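Local coordinates for Baccell_00875 (Bacteroides cellulosilyticus DSM 14838, PDB 5NO8), which probably acts as a polysaccharide lyase that removes the L-rhamnose caps, linked to glucuronic acid, from complex arabinogalactan proteins, at residues Arg249-Leu252 against Leu253-Gly256; Ala455-Tyr458 against Phe459-Lys463; Thr465-Lys468 against Gln469-Thr472; Arg570-Pro573 against Val574-Phe578; Thr618-Val621 against Tyr622-Ala626. All coordinates share one frame; numbering follows the deposited sequence.

Interaction 1 of 5, residues Arg249-Leu252 against Leu253-Gly256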
loop_
_atom_site.group_PDB
_atom_site.type_symbol
_atom_site.label_atom_id
_atom_site.label_comp_id
_atom_site.label_asym_id
_atom_site.label_seq_id
_atom_site.Cartn_x
_atom_site.Cartn_y
_atom_site.Cartn_z
ATOM N N ARG A 249 17.620 10.409 0.952
ATOM C CA ARG A 249 18.635 9.376 1.210
ATOM C C ARG A 249 20.000 9.930 1.548
ATOM O O ARG A 249 20.678 9.457 2.479
ATOM C CB ARG A 249 18.742 8.412 0.022
ATOM C CG ARG A 249 17.594 7.422 -0.042
ATOM C CD ARG A 249 17.808 6.363 -1.103
ATOM N NE ARG A 249 17.620 6.881 -2.440
ATOM C CZ ARG A 249 16.493 6.816 -3.163
ATOM N NH1 ARG A 249 15.370 6.272 -2.719
ATOM N NH2 ARG A 249 16.488 7.332 -4.377
ATOM N N HIS A 250 20.395 10.973 0.820
ATOM C CA HIS A 250 21.665 11.643 1.072
ATOM C C HIS A 250 21.718 12.214 2.482
ATOM O O HIS A 250 22.683 12.009 3.217
ATOM C CB HIS A 250 21.890 12.762 0.027
ATOM C CG HIS A 250 23.206 13.465 0.173
ATOM N ND1 HIS A 250 24.413 12.848 -0.082
ATOM C CD2 HIS A 250 23.506 14.719 0.585
ATOM C CE1 HIS A 250 25.401 13.695 0.157
ATOM N NE2 HIS A 250 24.877 14.836 0.568
ATOM N N LYS A 251 20.661 12.916 2.858
ATOM C CA LYS A 251 20.559 13.535 4.176
ATOM C C LYS A 251 20.499 12.498 5.299
ATOM O O LYS A 251 21.131 12.680 6.360
ATOM C CB LYS A 251 19.344 14.444 4.213
ATOM C CG LYS A 251 19.561 15.729 3.422
ATOM C CD LYS A 251 18.274 16.540 3.406
ATOM C CE LYS A 251 18.344 17.780 2.525
ATOM N NZ LYS A 251 19.117 18.835 3.173
ATOM N N LEU A 252 19.775 11.411 5.059
ATOM C CA LEU A 252 19.770 10.290 6.032
ATOM C C LEU A 252 21.193 9.768 6.313
ATOM O O LEU A 252 21.599 9.590 7.488
ATOM C CB LEU A 252 18.804 9.193 5.582
ATOM C CG LEU A 252 18.725 7.907 6.417
ATOM C CD1 LEU A 252 17.345 7.266 6.249
ATOM C CD2 LEU A 252 19.814 6.922 6.067
ATOM N N LEU A 253 21.972 9.574 5.258
ATOM C CA LEU A 253 23.366 9.146 5.405
ATOM C C LEU A 253 24.236 10.229 6.064
ATOM O O LEU A 253 25.086 9.908 6.900
ATOM C CB LEU A 253 23.958 8.740 4.059
ATOM C CG LEU A 253 23.313 7.531 3.369
ATOM C CD1 LEU A 253 23.857 7.362 1.954
ATOM C CD2 LEU A 253 23.552 6.272 4.179
ATOM N N GLU A 254 23.996 11.500 5.717
ATOM C CA GLU A 254 24.725 12.610 6.341
ATOM C C GLU A 254 24.493 12.677 7.816
ATOM O O GLU A 254 25.401 13.024 8.568
ATOM C CB GLU A 254 24.339 13.958 5.743
ATOM C CG GLU A 254 24.804 14.129 4.314
ATOM C CD GLU A 254 24.522 15.511 3.750
ATOM O OE1 GLU A 254 23.468 16.106 4.094
ATOM O OE2 GLU A 254 25.384 15.986 2.963
ATOM N N LYS A 255 23.284 12.318 8.232
ATOM C CA LYS A 255 22.908 12.332 9.640
ATOM C C LYS A 255 23.405 11.094 10.379
ATOM O O LYS A 255 23.132 10.942 11.565
ATOM C CB LYS A 255 21.386 12.527 9.761
ATOM C CG LYS A 255 21.018 13.969 9.400
ATOM C CD LYS A 255 19.542 14.230 9.254
ATOM C CE LYS A 255 19.318 15.586 8.587
ATOM N NZ LYS A 255 19.788 16.704 9.452
ATOM N N GLY A 256 24.133 10.205 9.692
ATOM C CA GLY A 256 24.797 9.076 10.332
ATOM C C GLY A 256 24.028 7.764 10.360
ATOM O O GLY A 256 24.484 6.803 10.970
#

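Interaction 2 of 5, residues Ala455-Tyr458 against Phe459-Lys463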
loop_
_atom_site.group_PDB
_atom_site.type_symbol
_atom_site.label_atom_id
_atom_site.label_comp_id
_atom_site.label_asym_id
_atom_site.label_seq_id
_atom_site.Cartn_x
_atom_site.Cartn_y
_atom_site.Cartn_z
ATOM N N ALA A 455 -16.128 -6.672 -19.331
ATOM C CA ALA A 455 -15.634 -6.537 -20.696
ATOM C C ALA A 455 -14.278 -7.187 -20.900
ATOM O O ALA A 455 -14.038 -7.861 -21.909
ATOM C CB ALA A 455 -15.544 -5.084 -21.082
ATOM N N GLU A 456 -13.382 -6.982 -19.942
ATOM C CA GLU A 456 -12.090 -7.645 -19.987
ATOM C C GLU A 456 -12.310 -9.135 -20.080
ATOM O O GLU A 456 -11.724 -9.767 -20.943
ATOM C CB GLU A 456 -11.236 -7.319 -18.755
ATOM C CG GLU A 456 -9.989 -8.196 -18.623
ATOM C CD GLU A 456 -8.654 -7.508 -18.813
ATOM O OE1 GLU A 456 -8.539 -6.261 -18.689
ATOM O OE2 GLU A 456 -7.667 -8.254 -19.060
ATOM N N LEU A 457 -13.152 -9.691 -19.222
ATOM C CA LEU A 457 -13.403 -11.130 -19.253
ATOM C C LEU A 457 -13.821 -11.572 -20.655
ATOM O O LEU A 457 -13.270 -12.538 -21.208
ATOM C CB LEU A 457 -14.433 -11.572 -18.222
ATOM C CG LEU A 457 -14.837 -13.046 -18.295
ATOM C CD1 LEU A 457 -13.694 -13.972 -17.871
ATOM C CD2 LEU A 457 -16.063 -13.357 -17.486
ATOM N N TYR A 458 -14.779 -10.852 -21.243
ATOM C CA TYR A 458 -15.295 -11.262 -22.557
ATOM C C TYR A 458 -14.236 -11.198 -23.640
ATOM O O TYR A 458 -14.098 -12.153 -24.408
ATOM C CB TYR A 458 -16.561 -10.453 -22.949
ATOM C CG TYR A 458 -17.788 -10.653 -22.092
ATOM C CD1 TYR A 458 -18.018 -11.812 -21.376
ATOM C CD2 TYR A 458 -18.778 -9.662 -22.040
ATOM C CE1 TYR A 458 -19.164 -11.979 -20.613
ATOM C CE2 TYR A 458 -19.924 -9.822 -21.295
ATOM C CZ TYR A 458 -20.123 -10.965 -20.587
ATOM O OH TYR A 458 -21.255 -11.123 -19.837
ATOM N N PHE A 459 -13.446 -10.131 -23.702
ATOM C CA PHE A 459 -12.395 -10.053 -24.695
ATOM C C PHE A 459 -11.344 -11.165 -24.501
ATOM O O PHE A 459 -10.872 -11.748 -25.483
ATOM C CB PHE A 459 -11.712 -8.700 -24.703
ATOM C CG PHE A 459 -12.599 -7.546 -25.127
ATOM C CD1 PHE A 459 -13.296 -7.572 -26.332
ATOM C CD2 PHE A 459 -12.683 -6.398 -24.337
ATOM C CE1 PHE A 459 -14.075 -6.482 -26.723
ATOM C CE2 PHE A 459 -13.467 -5.321 -24.709
ATOM C CZ PHE A 459 -14.154 -5.358 -25.917
ATOM N N GLN A 460 -11.029 -11.488 -23.251
ATOM C CA GLN A 460 -10.111 -12.608 -22.973
ATOM C C GLN A 460 -10.718 -13.946 -23.429
ATOM O O GLN A 460 -10.007 -14.802 -23.971
ATOM C CB GLN A 460 -9.783 -12.674 -21.478
ATOM C CG GLN A 460 -9.060 -11.454 -20.924
ATOM C CD GLN A 460 -7.601 -11.377 -21.299
ATOM O OE1 GLN A 460 -7.103 -12.164 -22.110
ATOM N NE2 GLN A 460 -6.900 -10.389 -20.728
ATOM N N MET A 461 -12.011 -14.134 -23.172
ATOM C CA MET A 461 -12.734 -15.340 -23.608
ATOM C C MET A 461 -12.770 -15.529 -25.130
ATOM O O MET A 461 -12.844 -16.673 -25.595
ATOM C CB MET A 461 -14.141 -15.402 -23.031
ATOM C CG MET A 461 -14.232 -15.697 -21.543
ATOM S SD MET A 461 -13.559 -17.283 -21.077
ATOM C CE MET A 461 -14.703 -18.487 -21.803
ATOM N N TYR A 462 -12.678 -14.452 -25.906
ATOM C CA TYR A 462 -12.457 -14.582 -27.349
ATOM C C TYR A 462 -11.140 -15.284 -27.635
ATOM O O TYR A 462 -11.083 -16.177 -28.478
ATOM C CB TYR A 462 -12.476 -13.217 -28.038
ATOM C CG TYR A 462 -11.993 -13.193 -29.477
ATOM C CD1 TYR A 462 -12.664 -13.906 -30.487
ATOM C CD2 TYR A 462 -10.898 -12.425 -29.836
ATOM C CE1 TYR A 462 -12.232 -13.846 -31.806
ATOM C CE2 TYR A 462 -10.455 -12.363 -31.142
ATOM C CZ TYR A 462 -11.126 -13.066 -32.126
ATOM O OH TYR A 462 -10.630 -12.972 -33.410
ATOM N N LYS A 463 -10.091 -14.897 -26.907
ATOM C CA LYS A 463 -8.766 -15.524 -27.072
ATOM C C LYS A 463 -8.796 -17.011 -26.707
ATOM O O LYS A 463 -8.067 -17.781 -27.294
ATOM C CB LYS A 463 -7.688 -14.782 -26.259
ATOM C CG LYS A 463 -7.533 -13.306 -26.611
ATOM C CD LYS A 463 -6.472 -12.617 -25.762
ATOM C CE LYS A 463 -5.074 -12.841 -26.300
ATOM N NZ LYS A 463 -4.061 -12.149 -25.465
#

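Interaction 3 of 5, residues Thr465-Lys468 against Gln469-Thr472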
loop_
_atom_site.group_PDB
_atom_site.type_symbol
_atom_site.label_atom_id
_atom_site.label_comp_id
_atom_site.label_asym_id
_atom_site.label_seq_id
_atom_site.Cartn_x
_atom_site.Cartn_y
_atom_site.Cartn_z
ATOM N N THR A 465 -11.573 -19.057 -26.972
ATOM C CA THR A 465 -12.555 -19.817 -27.748
ATOM C C THR A 465 -12.556 -19.556 -29.242
ATOM O O THR A 465 -13.105 -20.366 -29.969
ATOM C CB THR A 465 -13.985 -19.515 -27.260
ATOM O OG1 THR A 465 -14.258 -18.117 -27.417
ATOM C CG2 THR A 465 -14.166 -19.919 -25.824
ATOM N N GLY A 466 -11.996 -18.431 -29.695
ATOM C CA GLY A 466 -12.169 -17.962 -31.077
ATOM C C GLY A 466 -13.598 -17.509 -31.427
ATOM O O GLY A 466 -13.867 -17.184 -32.585
ATOM N N ASP A 467 -14.494 -17.450 -30.436
ATOM C CA ASP A 467 -15.904 -17.140 -30.657
ATOM C C ASP A 467 -16.113 -15.628 -30.711
ATOM O O ASP A 467 -16.039 -14.935 -29.680
ATOM C CB ASP A 467 -16.770 -17.751 -29.559
ATOM C CG ASP A 467 -18.265 -17.580 -29.820
ATOM O OD1 ASP A 467 -18.645 -16.805 -30.709
ATOM O OD2 ASP A 467 -19.068 -18.209 -29.122
ATOM N N LYS A 468 -16.416 -15.125 -31.908
ATOM C CA LYS A 468 -16.561 -13.677 -32.115
ATOM C C LYS A 468 -17.666 -13.011 -31.294
ATOM O O LYS A 468 -17.600 -11.800 -31.070
ATOM C CB LYS A 468 -16.723 -13.332 -33.603
ATOM C CG LYS A 468 -15.449 -13.512 -34.412
ATOM C CD LYS A 468 -15.690 -13.212 -35.887
ATOM C CE LYS A 468 -14.427 -13.443 -36.683
ATOM N NZ LYS A 468 -14.595 -12.998 -38.085
ATOM N N GLN A 469 -18.643 -13.774 -30.820
ATOM C CA GLN A 469 -19.703 -13.237 -29.963
ATOM C C GLN A 469 -19.159 -12.639 -28.646
ATOM O O GLN A 469 -19.705 -11.681 -28.134
ATOM C CB GLN A 469 -20.766 -14.305 -29.654
ATOM C CG GLN A 469 -21.988 -13.828 -28.860
ATOM C CD GLN A 469 -22.803 -12.760 -29.597
ATOM O OE1 GLN A 469 -23.073 -12.895 -30.791
ATOM N NE2 GLN A 469 -23.205 -11.700 -28.880
ATOM N N PHE A 470 -18.084 -13.208 -28.108
ATOM C CA PHE A 470 -17.413 -12.593 -26.950
ATOM C C PHE A 470 -16.899 -11.169 -27.196
ATOM O O PHE A 470 -16.946 -10.322 -26.304
ATOM C CB PHE A 470 -16.264 -13.491 -26.466
ATOM C CG PHE A 470 -16.722 -14.686 -25.715
ATOM C CD1 PHE A 470 -17.365 -14.546 -24.513
ATOM C CD2 PHE A 470 -16.490 -15.967 -26.201
ATOM C CE1 PHE A 470 -17.792 -15.637 -23.797
ATOM C CE2 PHE A 470 -16.923 -17.063 -25.489
ATOM C CZ PHE A 470 -17.579 -16.896 -24.286
ATOM N N VAL A 471 -16.408 -10.905 -28.393
ATOM C CA VAL A 471 -15.899 -9.609 -28.746
ATOM C C VAL A 471 -17.079 -8.625 -28.843
ATOM O O VAL A 471 -16.976 -7.462 -28.422
ATOM C CB VAL A 471 -15.132 -9.648 -30.070
ATOM C CG1 VAL A 471 -14.557 -8.285 -30.414
ATOM C CG2 VAL A 471 -14.017 -10.703 -30.019
ATOM N N THR A 472 -18.187 -9.097 -29.420
ATOM C CA THR A 472 -19.423 -8.302 -29.461
ATOM C C THR A 472 -19.897 -7.951 -28.046
ATOM O O THR A 472 -20.181 -6.789 -27.765
ATOM C CB THR A 472 -20.530 -9.034 -30.268
ATOM O OG1 THR A 472 -20.092 -9.149 -31.624
ATOM C CG2 THR A 472 -21.873 -8.300 -30.203
#

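Interaction 4 of 5, residues Arg570-Pro573 against Val574-Phe578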
loop_
_atom_site.group_PDB
_atom_site.type_symbol
_atom_site.label_atom_id
_atom_site.label_comp_id
_atom_site.label_asym_id
_atom_site.label_seq_id
_atom_site.Cartn_x
_atom_site.Cartn_y
_atom_site.Cartn_z
ATOM N N ARG A 570 3.389 13.864 -17.138
ATOM C CA ARG A 570 3.002 14.838 -16.108
ATOM C C ARG A 570 2.498 14.150 -14.827
ATOM O O ARG A 570 2.778 14.624 -13.731
ATOM C CB ARG A 570 1.926 15.834 -16.612
ATOM C CG ARG A 570 2.501 17.003 -17.409
ATOM C CD ARG A 570 1.451 18.103 -17.655
ATOM N NE ARG A 570 0.415 17.658 -18.586
ATOM C CZ ARG A 570 0.520 17.660 -19.922
ATOM N NH1 ARG A 570 1.622 18.110 -20.528
ATOM N NH2 ARG A 570 -0.492 17.210 -20.658
ATOM N N GLN A 571 1.747 13.065 -14.979
ATOM C CA GLN A 571 1.117 12.396 -13.842
ATOM C C GLN A 571 2.011 11.369 -13.140
ATOM O O GLN A 571 1.744 11.030 -11.984
ATOM C CB GLN A 571 -0.201 11.767 -14.246
ATOM C CG GLN A 571 -1.269 12.802 -14.621
ATOM C CD GLN A 571 -2.676 12.243 -14.665
ATOM O OE1 GLN A 571 -2.996 11.268 -13.973
ATOM N NE2 GLN A 571 -3.545 12.862 -15.483
ATOM N N MET A 572 3.067 10.904 -13.800
ATOM C CA MET A 572 3.910 9.830 -13.221
ATOM C C MET A 572 4.452 10.159 -11.833
ATOM O O MET A 572 4.373 9.300 -10.975
ATOM C CB MET A 572 5.059 9.429 -14.145
ATOM C CG MET A 572 4.615 8.546 -15.293
ATOM S SD MET A 572 4.215 6.863 -14.773
ATOM C CE MET A 572 5.863 6.265 -14.482
ATOM N N PRO A 573 4.983 11.389 -11.606
ATOM C CA PRO A 573 5.515 11.711 -10.266
ATOM C C PRO A 573 4.458 11.692 -9.161
ATOM O O PRO A 573 4.764 11.342 -8.007
ATOM C CB PRO A 573 6.103 13.117 -10.439
ATOM C CG PRO A 573 6.334 13.252 -11.909
ATOM C CD PRO A 573 5.175 12.532 -12.520
ATOM N N VAL A 574 3.232 12.052 -9.506
ATOM C CA VAL A 574 2.111 11.984 -8.605
ATOM C C VAL A 574 1.777 10.521 -8.250
ATOM O O VAL A 574 1.503 10.197 -7.078
ATOM C CB VAL A 574 0.916 12.791 -9.184
ATOM C CG1 VAL A 574 -0.348 12.578 -8.403
ATOM C CG2 VAL A 574 1.276 14.276 -9.226
ATOM N N LEU A 575 1.862 9.624 -9.233
ATOM C CA LEU A 575 1.660 8.205 -8.954
ATOM C C LEU A 575 2.791 7.611 -8.127
ATOM O O LEU A 575 2.548 6.804 -7.198
ATOM C CB LEU A 575 1.538 7.405 -10.254
ATOM C CG LEU A 575 1.326 5.908 -10.066
ATOM C CD1 LEU A 575 0.092 5.656 -9.256
ATOM C CD2 LEU A 575 1.192 5.210 -11.403
ATOM N N GLU A 576 4.016 7.988 -8.454
ATOM C CA GLU A 576 5.186 7.461 -7.755
ATOM C C GLU A 576 5.260 7.899 -6.309
ATOM O O GLU A 576 5.850 7.190 -5.485
ATOM C CB GLU A 576 6.493 7.808 -8.479
ATOM C CG GLU A 576 6.574 7.125 -9.840
ATOM C CD GLU A 576 7.904 7.303 -10.526
ATOM O OE1 GLU A 576 8.947 7.274 -9.832
ATOM O OE2 GLU A 576 7.916 7.434 -11.763
ATOM N N ALA A 577 4.625 9.022 -5.982
ATOM C CA ALA A 577 4.635 9.527 -4.605
ATOM C C ALA A 577 3.901 8.614 -3.601
ATOM O O ALA A 577 4.187 8.645 -2.395
ATOM C CB ALA A 577 4.067 10.940 -4.559
ATOM N N PHE A 578 2.980 7.791 -4.098
ATOM C CA PHE A 578 2.258 6.832 -3.261
ATOM C C PHE A 578 3.136 5.698 -2.722
ATOM O O PHE A 578 2.690 4.981 -1.817
ATOM C CB PHE A 578 1.118 6.179 -4.052
ATOM C CG PHE A 578 -0.070 7.071 -4.296
ATOM C CD1 PHE A 578 -1.109 7.119 -3.369
ATOM C CD2 PHE A 578 -0.181 7.802 -5.467
ATOM C CE1 PHE A 578 -2.229 7.904 -3.613
ATOM C CE2 PHE A 578 -1.320 8.587 -5.725
ATOM C CZ PHE A 578 -2.317 8.657 -4.781
#

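Interaction 5 of 5, residues Thr618-Val621 against Tyr622-Ala626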
loop_
_atom_site.group_PDB
_atom_site.type_symbol
_atom_site.label_atom_id
_atom_site.label_comp_id
_atom_site.label_asym_id
_atom_site.label_seq_id
_atom_site.Cartn_x
_atom_site.Cartn_y
_atom_site.Cartn_z
ATOM N N THR A 618 -0.063 0.109 -10.373
ATOM C CA THR A 618 1.146 0.875 -10.582
ATOM C C THR A 618 2.198 0.067 -11.362
ATOM O O THR A 618 2.862 0.605 -12.224
ATOM C CB THR A 618 1.701 1.391 -9.248
ATOM O OG1 THR A 618 0.720 2.263 -8.679
ATOM C CG2 THR A 618 3.000 2.153 -9.417
ATOM N N GLY A 619 2.310 -1.225 -11.062
ATOM C CA GLY A 619 3.125 -2.129 -11.863
ATOM C C GLY A 619 2.692 -2.119 -13.326
ATOM O O GLY A 619 3.531 -2.037 -14.191
ATOM N N ALA A 620 1.391 -2.230 -13.575
ATOM C CA ALA A 620 0.877 -2.157 -14.945
ATOM C C ALA A 620 1.279 -0.855 -15.625
ATOM O O ALA A 620 1.758 -0.860 -16.762
ATOM C CB ALA A 620 -0.612 -2.330 -14.973
ATOM N N VAL A 621 1.128 0.261 -14.906
ATOM C CA VAL A 621 1.531 1.554 -15.407
ATOM C C VAL A 621 2.996 1.595 -15.783
ATOM O O VAL A 621 3.350 2.132 -16.847
ATOM C CB VAL A 621 1.232 2.681 -14.387
ATOM C CG1 VAL A 621 1.926 3.992 -14.789
ATOM C CG2 VAL A 621 -0.265 2.867 -14.232
ATOM N N TYR A 622 3.869 1.075 -14.908
ATOM C CA TYR A 622 5.295 1.068 -15.165
ATOM C C TYR A 622 5.628 0.220 -16.390
ATOM O O TYR A 622 6.490 0.603 -17.176
ATOM C CB TYR A 622 6.083 0.532 -13.968
ATOM C CG TYR A 622 6.098 1.394 -12.735
ATOM C CD1 TYR A 622 5.653 2.732 -12.759
ATOM C CD2 TYR A 622 6.570 0.886 -11.526
ATOM C CE1 TYR A 622 5.706 3.517 -11.622
ATOM C CE2 TYR A 622 6.610 1.676 -10.391
ATOM C CZ TYR A 622 6.197 2.989 -10.454
ATOM O OH TYR A 622 6.204 3.772 -9.317
ATOM N N TYR A 623 4.936 -0.909 -16.526
ATOM C CA TYR A 623 5.047 -1.788 -17.713
ATOM C C TYR A 623 4.675 -1.035 -19.004
ATOM O O TYR A 623 5.450 -1.022 -19.983
ATOM C CB TYR A 623 4.188 -3.038 -17.500
ATOM C CG TYR A 623 3.800 -3.799 -18.741
ATOM C CD1 TYR A 623 4.677 -4.717 -19.326
ATOM C CD2 TYR A 623 2.541 -3.639 -19.300
ATOM C CE1 TYR A 623 4.307 -5.427 -20.469
ATOM C CE2 TYR A 623 2.161 -4.331 -20.425
ATOM C CZ TYR A 623 3.046 -5.207 -21.010
ATOM O OH TYR A 623 2.631 -5.877 -22.131
ATOM N N TYR A 624 3.530 -0.370 -18.988
ATOM C CA TYR A 624 3.112 0.401 -20.171
ATOM C C TYR A 624 4.042 1.580 -20.428
ATOM O O TYR A 624 4.345 1.890 -21.584
ATOM C CB TYR A 624 1.678 0.899 -20.055
ATOM C CG TYR A 624 0.603 -0.152 -20.109
ATOM C CD1 TYR A 624 0.480 -0.997 -21.205
ATOM C CD2 TYR A 624 -0.320 -0.286 -19.082
ATOM C CE1 TYR A 624 -0.505 -1.951 -21.269
ATOM C CE2 TYR A 624 -1.316 -1.230 -19.141
ATOM C CZ TYR A 624 -1.393 -2.074 -20.244
ATOM O OH TYR A 624 -2.372 -3.006 -20.305
ATOM N N TYR A 625 4.489 2.256 -19.370
ATOM C CA TYR A 625 5.377 3.393 -19.519
ATOM C C TYR A 625 6.705 2.962 -20.186
ATOM O O TYR A 625 7.246 3.699 -21.018
ATOM C CB TYR A 625 5.619 4.059 -18.166
ATOM C CG TYR A 625 6.518 5.247 -18.234
ATOM C CD1 TYR A 625 6.023 6.494 -18.585
ATOM C CD2 TYR A 625 7.872 5.127 -17.983
ATOM C CE1 TYR A 625 6.863 7.599 -18.659
ATOM C CE2 TYR A 625 8.723 6.222 -18.064
ATOM C CZ TYR A 625 8.209 7.461 -18.393
ATOM O OH TYR A 625 9.057 8.547 -18.474
ATOM N N ALA A 626 7.233 1.782 -19.815
ATOM C CA ALA A 626 8.431 1.249 -20.453
ATOM C C ALA A 626 8.204 0.953 -21.951
ATOM O O ALA A 626 9.113 1.177 -22.757
ATOM C CB ALA A 626 8.942 0.009 -19.739
#

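Interaction 1 of 5, residues Arg249-Leu252 against Leu253-Gly256
His250 and Glu254, one turn apart near the C-terminal end of helix 245-254, bring imidazole and carboxylate together at the surface. CG of His250 stands opposite the backbone N (chi1 -177°), beside the carbonyl carbon, which carries the ring toward Glu254, while Glu254 sets its CG beside its own backbone N and runs on extended. The two side chains cross obliquely: CG of Glu254 passes over one face of the ring, 4.1 Å from its centroid, and the carboxylate, turned 52° from the ring plane, brings OE2 to 2.7 Å from His250 NE2. Lys251 crosses Glu254 as well, with its CG 4.0 Å from OE1, but bends at its last torsion and keeps NZ 5.2 Å from that oxygen. Lys255 lays its CG 3.3 Å from the carbonyl O of Lys251 and reaches away to a salt bridge with Asp122. The backbone below runs in helical bonds, such as Glu254 N to His250 O at 2.9 Å, until Gly256, whose positive phi closes the helix in a Schellman motif. The carboxylate so close to NE2 would probably favour a protonated imidazole.

Interaction 2 of 5, residues Ala455-Tyr458 against Phe459-Lys463
Glu456 and Gln460 form an i to i+4 pair on helix 448-465, in the largely helical C-terminal part of the chain, where this helix packs against the one that follows it, 469-485. Their side chains lie side by side and point the same way, and Gln460 NE2 donates to Glu456 OE2 at 2.8 Å with an N-H...O angle of 160°. The carboxylate oxygen is met on its anti side, whereas the acceptor sits almost in the amide plane; the two planes are 33° apart. A bend at chi2 in each chain turns the polar ends to face one another. OE2 also bonds O1 of a glycerol, probably from the crystallisation liquor. A leucine in place of Gln460 would probably deprive Glu456 OE2 of its partner on the helix, leaving the carboxylate to its remaining bonds. Leu498 of helix 496-505 and Val400 of helix 396-409 pack against Glu456, while Leu498 and Val403 bear on Gln460. Around the helix, Leu457 CD1 lies alongside Met461 CG at 4.1 Å, next to helix 412-429, and Tyr458 OH bonds Gln430. On the flank toward helix 496-505, the Phe459 ring brings CD2 to 3.1 Å from Ala455 O and CE2 to 4.2 Å from Ala455 CB.

Interaction 3 of 5, residues Thr465-Lys468 against Gln469-Thr472
The capped start of helix 469-485, just after the tight turn that leaves helix 448-465, joins Asp467 to Gln469 and Thr465 to Phe470. Asp467 OD1 accepts from Gln469 N at 3.0 Å with an N-H...O angle of 157°, the donor coming from above the carboxylate plane. The carboxyl group reaches that amide because CG stands opposite the backbone N of Asp467 (chi1 -174°) and beside the carbonyl carbon that leads into the helix. Asp467 O takes Phe470 N at 3.1 Å, and the same oxygen lies at the edge of the Phe470 ring. Two consecutive helices are joined here by a short loop, a helical hairpin: Gly466 leaves the first helix with positive phi, and Thr465 OG1 accepts from Asp467 N at 3.1 Å in an ST turn, its hydroxyl also bonded to Met461 O. With an alanine in place of Asp467, Gln469 N would probably be left without its capping acceptor. Side chains pack in the corner between the helices. The Phe470 ring crosses Thr465 at about a right angle, CD2 lying 3.3 Å from Thr465 OG1, and Asp467 CB sits 3.8 Å from the same CD2. The ring also packs on Met461 and Tyr462 of the preceding helix and on Ala422 of helix 412-429, while Lys468 O receives Thr472 N at 3.2 Å.

Interaction 4 of 5, residues Arg570-Pro573 against Val574-Phe578
The carboxylate of Glu576 has the methyl of Met572 beside it, CE lying 3.6 Å from OE2, and the flat ring of Phe578, further along, has CA of Leu575 in plane at its edge and meets the ring of His164 at about 40°. Met572 folds back through bends at chi2 and chi3 (-73° each) and crosses Glu576 at a slant to bring its methyl there. Glu576 runs extended from a CG lying 3.3 Å from Met572 O. Its carboxylate is gripped by two outside partners, OE1 in a salt bridge with Arg637 and OE2 in a hydrogen bond with Tyr634, which would hold it beside the sulfur side chain. This lies toward the C-terminal end of helix 562-576, kinked at Pro573, whose N has no hydrogen to give to the turn before. Helical bonds span the proline, Leu575 N to Gln571 O at 3.1 Å and Glu576 N to Met572 O at 2.9 Å; Ala577 N to Pro573 O is weak. Val574 rests its CB 3.4 Å from Gln571 O. Gln571 turns its amide to Tyr533 and Glu567, and Leu575 packs on helices 542-559 and 615-629.

Interaction 5 of 5, residues Thr618-Val621 against Tyr622-Ala626
Thr618 and Tyr622 lie side by side, one turn apart on helix 615-629, a largely buried helix packed among helices 542-559, 562-576, 632-644 and 682-692. The CH-pi contact comes first: the methyl CG2 of Thr618 sits over one face of the Tyr622 phenol, 3.8 Å from the centroid and 25° off the ring normal. The methyl reaches the ring because it lies opposite the backbone N of Thr618, leaving OG1 (chi1 -62°) to bond Gln542. Thr618 O lies over a face of the same ring, 3.3 Å above its plane and toward the rim. Backbone hydrogen bonds are the second kind, an unbroken i to i+4 ladder in which Tyr622 N meets Thr618 O at 2.9 Å and Tyr625 N meets Val621 O at 2.8 Å. Aromatic neighbours come third: the Tyr622 and Tyr625 rings each stand edge-to-face with Tyr634, and Tyr623 CD2 lies over a face of the Tyr624 ring. Apolar packing is last and lighter, Ala620 CB to Tyr624 CE2 at 4.4 Å, beside Leu689. The hydroxyl of Tyr624 bonds a glycerol, and at the edge of the Tyr623 ring, in its plane, Ala620 O comes within 3.8 Å of CD2.

In the fold
Interactions 2 and 3 adjoin, their centres about 8 Å apart: helices 448-465 and 469-485 follow one another and pack, Tyr462 CG lying 3.3 Å from Val471 CG2. Interactions 4 and 5 likewise touch, centres about 12 Å apart, through Met572 SD and Val621 CG1 at 3.7 Å and Glu576 CG and Tyr622 OH at 3.4 Å. Nearest atoms of interactions 2 and 5 are about 7 Å apart, and each binds a glycerol, which probably comes from the crystallisation liquor. Interaction 1 follows the antiparallel strand 232-242 on the beta-rich side, about 9 Å by nearest atoms from interaction 4.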